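Local coordinates for nitrilotriacetate monooxygenase (Burkholderia pseudomallei, PDB 3SDO), which probably acts as an FMN-dependent monooxygenase, inserting an atom of molecular oxygen into an organic substrate such as nitrilotriacetate, at residues F39-Y42 with V43-R47; S241-D244 with E245-F249. All coordinates share one frame; numbering follows the deposited sequence.

Contact 1: residues F39-Y42 with V43-R47; sequences FDFY and VDRAR. With EDO (1,2-ethanediol), chain C.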
# COMPACT_ATOMS: atom_id res chain seq x y z
N PHE A 39 -13.60 3.23 1.81
CA PHE A 39 -12.49 3.99 2.39
C PHE A 39 -12.91 4.92 3.52
O PHE A 39 -12.28 4.95 4.57
CB PHE A 39 -11.70 4.79 1.34
CG PHE A 39 -10.57 5.59 1.95
CD1 PHE A 39 -9.48 4.95 2.51
CD2 PHE A 39 -10.63 6.98 1.99
CE1 PHE A 39 -8.45 5.68 3.12
CE2 PHE A 39 -9.63 7.71 2.59
CZ PHE A 39 -8.52 7.06 3.15
N ASP A 40 -13.97 5.68 3.31
CA ASP A 40 -14.43 6.59 4.34
C ASP A 40 -14.80 5.89 5.66
O ASP A 40 -14.63 6.46 6.73
CB ASP A 40 -15.63 7.38 3.86
CG ASP A 40 -15.28 8.42 2.80
OD1 ASP A 40 -14.09 8.73 2.54
OD2 ASP A 40 -16.24 8.90 2.20
N PHE A 41 -15.31 4.67 5.58
CA PHE A 41 -15.53 3.87 6.79
C PHE A 41 -14.25 3.62 7.57
O PHE A 41 -14.23 3.81 8.81
CB PHE A 41 -16.19 2.55 6.43
CG PHE A 41 -16.40 1.63 7.61
CD1 PHE A 41 -17.43 1.88 8.51
CD2 PHE A 41 -15.57 0.55 7.82
CE1 PHE A 41 -17.65 1.02 9.59
CE2 PHE A 41 -15.79 -0.31 8.90
CZ PHE A 41 -16.82 -0.07 9.78
N TYR A 42 -13.17 3.20 6.89
CA TYR A 42 -11.88 3.05 7.56
C TYR A 42 -11.38 4.37 8.21
O TYR A 42 -10.85 4.34 9.31
CB TYR A 42 -10.79 2.50 6.64
CG TYR A 42 -10.94 1.04 6.28
CD1 TYR A 42 -11.77 0.66 5.22
CD2 TYR A 42 -10.25 0.05 6.94
CE1 TYR A 42 -11.92 -0.65 4.86
CE2 TYR A 42 -10.40 -1.29 6.58
CZ TYR A 42 -11.21 -1.62 5.52
OH TYR A 42 -11.37 -2.93 5.15
N VAL A 43 -11.60 5.51 7.54
CA VAL A 43 -11.22 6.81 8.09
C VAL A 43 -12.00 7.11 9.38
O VAL A 43 -11.44 7.53 10.39
CB VAL A 43 -11.42 7.97 7.10
CG1 VAL A 43 -11.07 9.32 7.80
CG2 VAL A 43 -10.57 7.79 5.82
N ASP A 44 -13.30 6.90 9.34
CA ASP A 44 -14.15 7.10 10.51
C ASP A 44 -13.72 6.25 11.71
O ASP A 44 -13.54 6.77 12.82
CB ASP A 44 -15.60 6.83 10.13
CG ASP A 44 -16.53 6.88 11.32
OD1 ASP A 44 -17.16 7.91 11.52
OD2 ASP A 44 -16.61 5.89 12.07
N ARG A 45 -13.48 4.96 11.46
CA ARG A 45 -13.03 4.05 12.51
C ARG A 45 -11.62 4.37 13.01
O ARG A 45 -11.38 4.35 14.21
CB ARG A 45 -13.13 2.61 12.04
CG ARG A 45 -14.54 2.16 11.65
CD ARG A 45 -15.48 2.06 12.81
NE ARG A 45 -16.06 3.35 13.19
CZ ARG A 45 -16.82 3.55 14.26
NH1 ARG A 45 -17.30 4.77 14.51
NH2 ARG A 45 -17.12 2.55 15.08
N ALA A 46 -10.69 4.69 12.11
CA ALA A 46 -9.34 5.07 12.53
C ALA A 46 -9.39 6.33 13.41
O ALA A 46 -8.70 6.39 14.43
CB ALA A 46 -8.38 5.27 11.32
N ARG A 47 -10.21 7.31 13.02
CA ARG A 47 -10.34 8.56 13.79
C ARG A 47 -11.01 8.35 15.14
O ARG A 47 -10.60 8.91 16.13
CB ARG A 47 -11.09 9.62 12.99
CG ARG A 47 -10.22 10.20 11.88
CD ARG A 47 -11.00 11.15 11.03
NE ARG A 47 -10.15 11.92 10.13
CZ ARG A 47 -10.62 12.68 9.14
NH1 ARG A 47 -11.94 12.73 8.90
NH2 ARG A 47 -9.79 13.39 8.40
C1 EDO C . -15.66 3.96 -2.08
O1 EDO C . -16.28 3.90 -0.78
C2 EDO C . -14.32 3.21 -2.06
O2 EDO C . -13.41 3.72 -1.06

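Contact 2: residues S241-D244 with E245-F249; sequences STFD and EARVF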
# COMPACT_ATOMS: atom_id res chain seq x y z
N SER A 241 -6.68 -17.25 22.38
CA SER A 241 -6.12 -17.87 23.58
C SER A 241 -7.05 -17.68 24.77
O SER A 241 -7.71 -16.64 24.91
CB SER A 241 -4.74 -17.31 23.88
OG SER A 241 -3.88 -17.63 22.79
N THR A 242 -7.12 -18.71 25.61
CA THR A 242 -7.66 -18.58 26.96
C THR A 242 -6.62 -17.80 27.78
O THR A 242 -5.51 -17.59 27.32
CB THR A 242 -7.84 -19.94 27.64
OG1 THR A 242 -6.56 -20.57 27.78
CG2 THR A 242 -8.79 -20.85 26.84
N PHE A 243 -6.99 -17.40 28.99
CA PHE A 243 -6.06 -16.74 29.90
C PHE A 243 -4.80 -17.59 30.16
O PHE A 243 -3.68 -17.12 30.03
CB PHE A 243 -6.77 -16.42 31.22
CG PHE A 243 -5.85 -16.01 32.32
CD1 PHE A 243 -5.47 -16.92 33.30
CD2 PHE A 243 -5.37 -14.72 32.39
CE1 PHE A 243 -4.60 -16.54 34.34
CE2 PHE A 243 -4.49 -14.33 33.41
CZ PHE A 243 -4.12 -15.26 34.39
N ASP A 244 -4.99 -18.86 30.50
CA ASP A 244 -3.86 -19.75 30.83
C ASP A 244 -2.90 -19.89 29.64
O ASP A 244 -1.68 -19.87 29.80
CB ASP A 244 -4.38 -21.12 31.24
CG ASP A 244 -4.97 -21.14 32.63
OD1 ASP A 244 -4.53 -20.37 33.50
OD2 ASP A 244 -5.84 -21.97 32.87
N GLU A 245 -3.47 -20.05 28.46
CA GLU A 245 -2.70 -20.09 27.22
C GLU A 245 -1.91 -18.81 26.97
O GLU A 245 -0.73 -18.85 26.63
CB GLU A 245 -3.62 -20.32 26.04
CG GLU A 245 -4.08 -21.76 25.96
CD GLU A 245 -5.08 -21.98 24.87
OE1 GLU A 245 -5.54 -20.99 24.27
OE2 GLU A 245 -5.39 -23.15 24.60
N ALA A 246 -2.58 -17.68 27.17
CA ALA A 246 -1.96 -16.36 26.96
C ALA A 246 -0.81 -16.14 27.92
O ALA A 246 0.22 -15.59 27.57
CB ALA A 246 -2.99 -15.27 27.11
N ARG A 247 -0.98 -16.60 29.15
CA ARG A 247 0.05 -16.46 30.15
C ARG A 247 1.28 -17.29 29.79
O ARG A 247 2.42 -16.85 29.96
CB ARG A 247 -0.52 -16.89 31.48
CG ARG A 247 0.41 -16.76 32.60
CD ARG A 247 -0.32 -17.12 33.87
NE ARG A 247 -0.05 -16.15 34.90
CZ ARG A 247 -0.56 -16.20 36.12
NH1 ARG A 247 -1.38 -17.20 36.47
NH2 ARG A 247 -0.23 -15.26 36.99
N VAL A 248 1.07 -18.50 29.29
CA VAL A 248 2.20 -19.33 28.84
C VAL A 248 2.88 -18.67 27.65
O VAL A 248 4.09 -18.56 27.62
CB VAL A 248 1.77 -20.77 28.47
CG1 VAL A 248 2.94 -21.51 27.78
CG2 VAL A 248 1.29 -21.52 29.74
N PHE A 249 2.09 -18.18 26.70
CA PHE A 249 2.62 -17.51 25.53
C PHE A 249 3.45 -16.30 25.94
O PHE A 249 4.58 -16.13 25.47
CB PHE A 249 1.50 -17.11 24.60
CG PHE A 249 1.96 -16.47 23.33
CD1 PHE A 249 2.58 -17.24 22.35
CD2 PHE A 249 1.78 -15.12 23.10
CE1 PHE A 249 3.01 -16.66 21.17
CE2 PHE A 249 2.20 -14.55 21.92
CZ PHE A 249 2.82 -15.32 20.96

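Contact 1: residues F39-Y42 with V43-R47
Val43 CG2 sits over one face of the Phe39 ring, 3.7 Å from its centroid, one turn along helix 39-51. This CH-pi contact leans toward the ring border, 28° off the ring normal, and brings Val43 CG2 within 3.4 Å of Phe39 CE2. Phe39 CG stands anti to its own nitrogen (chi1 179°), which swings the ring along the helix toward Val43. On another side of the helix, Arg45 CG makes a second CH-pi contact over a face of the Phe41 ring, 3.9 Å from the centroid. Here the arginine offers its aliphatic part.

The backbone supplies regular i to i+4 hydrogen bonds. Val43 N donates to Phe39 O, Asp44 N to Asp40 O and Arg45 N to Phe41 O. The shortest of the four runs from Ala46 N to Tyr42 O, at 2.8 Å. At the start of the helix, Phe39 N donates to O2 of a bound 1,2-ethanediol over 2.9 Å. That molecule probably came from the crystallisation liquor. Tyr42 OH bonds to Ser36 O.

Salt bridges add charge pairing. Arg45 folds at its second and third torsions and grips Asp44 side-on. Its NE and NH1 each lie 2.8 Å from the same oxygen, Asp44 OD2. Arg45 NH2 forms a second salt bridge, to Asp406 of helix 401-418.

The chemistry divides the arginine's work. Its methylenes cover an aromatic face. Its charge is probably balanced by two carboxylates, which fix the rotation of the guanidinium and, through Asp406, tie this barrel helix to helix 401-418.

Contact 2: residues S241-D244 with E245-F249
Ala246 N donates to Thr242 O over 2.9 Å, the first i to i+4 bond of helix 243-259. Arg247 N to Phe243 O and Val248 N to Asp244 O continue the series.

Thr242 is the N-cap, and with Glu245 it forms a capping box. Glu245 N donates to Thr242 OG1 at 3.2 Å, and the bond is nearly straight. In return, Thr242 N donates to Glu245 OE1 over 3.1 Å. This donor comes in over the carboxylate, 45° from its plane. With chi1 at 63°, Thr242 OG1 lies between its own N and carbonyl carbon, where it can meet the amide of Glu245. The rest of the glutamate chain is stretched out, back toward the start of the helix. Its CG passes 3.3 Å from Thr242 OG1, and its OE1 also touches Ser241 CA.

A second pair of side chains, Phe243 and Arg247, run alongside each other. Phe243 CZ sits over one face of the guanidinium, 4.1 Å from Arg247 CZ and near the border of the group rather than its centre. The two planes are 54° apart, so the groups do not stack flat. Phe243 also makes a cation-pi contact with Arg384 and meets Trp385 edge-to-face. These residues belong to helix 375-387, which therefore packs against this first turn.

The box satisfies two backbone N-H groups at the helix start, those of Thr242 and Glu245. The negative carboxylate also stands at the positive end of the helix dipole, a placement that probably stabilises its ionised form.

How the contacts relate
Contact 1 comes first along the chain, in helix 39-51, and contact 2 follows in helix 243-259. Their centres are about 32 Å apart, on opposite sides of the chain's centre, and their nearest atoms stay about 23 Å apart. Both helices belong to the same luciferase-like TIM-barrel fold. Helix 39-51 comes between the parallel strands 11-15 and 56-59. Helix 243-259 links strands 235-238 and 268-277 in a beta-alpha-beta unit. The two contacts thus mark helix starts at distant points around one barrel. Contact 1 is largely buried and reaches the second subunit through Phe39, while contact 2 lies at the surface.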